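Local coordinates for protein Exo-beta-1,3-galactanase (Bifidobacterium bifidum, PDB 5FLW) that probably releases galactose from the non-reducing ends of beta-1,3-galactans, as an exo-beta-1,3-galactanase of glycoside hydrolase family 43, at residues Thr53-Phe56 and Ile57-Arg60. Residues are numbered along the deposited sequence; the frame is centred on the assembly and turned at random.
Sequences TTDF and IAWR
Ile57 meets Asp55 through its backbone: Ile57 N gives a hydrogen bond of 2.9 Å to Asp55 OD1, coming from above the carboxylate plane, 60° out of it. The Ile57 and Asp55 side chains cross at about a right angle, with Ile57 CB 3.6 Å from Asp55 OD1. One residue on, Ala58 N reaches Asp55 OD1 at 3.1 Å, from the same face but closer to the plane, on the syn side. With chi1 at 59°, Asp55 CG sits between its own backbone N and carbonyl carbon, and the carboxylate folds back toward the two amides. Ala58 O in turn accepts a 2.7 Å bond from Thr53 OG1. The same hydroxyl accepts hydrogen bonds from Asp55 N, an ST turn, and from Phe56 N, an ST motif, giving it one bond donated and two accepted. These bonds lie in the loop that joins the antiparallel neighbours 48-53 and 60-66, within one four-stranded blade of the five-bladed beta-propeller characteristic of family 43. Trp59 lays one face of its indole against Thr53, whose CG2 makes a CH-pi contact over the six-membered ring, 3.8 Å from its centroid. The same methyl lies above the centre of the Phe56 ring, wedged between the two aromatics, whose planes stand at 83° and which touch directly where Phe56 CD1 is 3.8 Å from Trp59 CZ2. A water in the plane of the indole, at its edge, accepts from Trp59 NE1 and donates to Phe56 O, while Gln280 also bonds to that carbonyl. Past the indole, the backbone of Arg60 pairs with Thr52 as strand 60-66 begins.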
loop_
_atom_site.group_PDB
_atom_site.type_symbol
_atom_site.label_atom_id
_atom_site.label_comp_id
_atom_site.label_asym_id
_atom_site.label_seq_id
_atom_site.Cartn_x
_atom_site.Cartn_y
_atom_site.Cartn_z
ATOM N N THR A 53 -5.537 -15.251 2.063
ATOM C CA THR A 53 -4.485 -16.230 2.304
ATOM C C THR A 53 -4.307 -16.407 3.803
ATOM O O THR A 53 -4.609 -15.510 4.599
ATOM C CB THR A 53 -3.150 -15.826 1.640
ATOM O OG1 THR A 53 -2.242 -16.934 1.622
ATOM C CG2 THR A 53 -2.506 -14.634 2.372
ATOM N N THR A 54 -3.801 -17.574 4.172
ATOM C CA THR A 54 -3.275 -17.759 5.511
ATOM C C THR A 54 -1.775 -18.012 5.518
ATOM O O THR A 54 -1.171 -18.035 6.601
ATOM C CB THR A 54 -4.001 -18.905 6.224
ATOM O OG1 THR A 54 -3.816 -20.123 5.488
ATOM C CG2 THR A 54 -5.506 -18.583 6.331
ATOM N N ASP A 55 -1.142 -18.162 4.335
ATOM C CA ASP A 55 0.272 -18.508 4.295
ATOM C C ASP A 55 1.098 -17.695 3.308
ATOM O O ASP A 55 2.317 -17.910 3.247
ATOM C CB ASP A 55 0.475 -20.002 4.026
ATOM C CG ASP A 55 -0.142 -20.461 2.708
ATOM O OD1 ASP A 55 -0.600 -19.611 1.904
ATOM O OD2 ASP A 55 -0.174 -21.718 2.515
ATOM N N PHE A 56 0.491 -16.792 2.535
ATOM C CA PHE A 56 1.184 -16.031 1.487
ATOM C C PHE A 56 1.787 -16.934 0.419
ATOM O O PHE A 56 2.686 -16.523 -0.315
ATOM C CB PHE A 56 2.214 -15.060 2.067
ATOM C CG PHE A 56 1.606 -14.022 2.926
ATOM C CD1 PHE A 56 1.142 -12.843 2.374
ATOM C CD2 PHE A 56 1.446 -14.237 4.294
ATOM C CE1 PHE A 56 0.548 -11.875 3.175
ATOM C CE2 PHE A 56 0.851 -13.277 5.106
ATOM C CZ PHE A 56 0.395 -12.099 4.538
ATOM N N ILE A 57 1.279 -18.160 0.318
ATOM C CA ILE A 57 1.602 -19.082 -0.774
ATOM C C ILE A 57 0.394 -19.273 -1.690
ATOM O O ILE A 57 0.458 -18.974 -2.886
ATOM C CB ILE A 57 2.138 -20.437 -0.252
ATOM C CG1 ILE A 57 3.292 -20.247 0.759
ATOM C CG2 ILE A 57 2.546 -21.359 -1.434
ATOM C CD1 ILE A 57 3.805 -21.538 1.393
ATOM N N ALA A 58 -0.727 -19.762 -1.140
ATOM C CA ALA A 58 -1.966 -19.939 -1.893
ATOM C C ALA A 58 -2.870 -18.726 -1.719
ATOM O O ALA A 58 -3.074 -18.233 -0.602
ATOM C CB ALA A 58 -2.722 -21.176 -1.402
ATOM N N TRP A 59 -3.443 -18.266 -2.820
ATOM C CA TRP A 59 -4.291 -17.074 -2.803
ATOM C C TRP A 59 -5.665 -17.426 -3.350
ATOM O O TRP A 59 -5.790 -17.836 -4.509
ATOM C CB TRP A 59 -3.688 -15.952 -3.659
ATOM C CG TRP A 59 -2.462 -15.330 -3.100
ATOM C CD1 TRP A 59 -1.177 -15.564 -3.479
ATOM C CD2 TRP A 59 -2.417 -14.303 -2.102
ATOM N NE1 TRP A 59 -0.322 -14.761 -2.752
ATOM C CE2 TRP A 59 -1.060 -13.977 -1.901
ATOM C CE3 TRP A 59 -3.404 -13.631 -1.342
ATOM C CZ2 TRP A 59 -0.648 -12.996 -0.968
ATOM C CZ3 TRP A 59 -3.010 -12.651 -0.426
ATOM C CH2 TRP A 59 -1.632 -12.343 -0.247
ATOM N N ARG A 60 -6.689 -17.276 -2.522
ATOM C CA ARG A 60 -8.042 -17.567 -2.966
ATOM C C ARG A 60 -8.712 -16.279 -3.462
ATOM O O ARG A 60 -8.811 -15.294 -2.723
ATOM C CB ARG A 60 -8.861 -18.232 -1.862
ATOM C CG ARG A 60 -10.213 -18.679 -2.418
ATOM C CD ARG A 60 -11.258 -18.471 -1.410
ATOM N NE ARG A 60 -12.494 -19.226 -1.617
ATOM C CZ ARG A 60 -13.586 -18.725 -2.192
ATOM N NH1 ARG A 60 -13.567 -17.474 -2.687
ATOM N NH2 ARG A 60 -14.697 -19.472 -2.250
HETATM O O HOH W 1 -3.594 -19.693 2.190
HETATM O O HOH W 2 2.532 -14.876 -2.501
#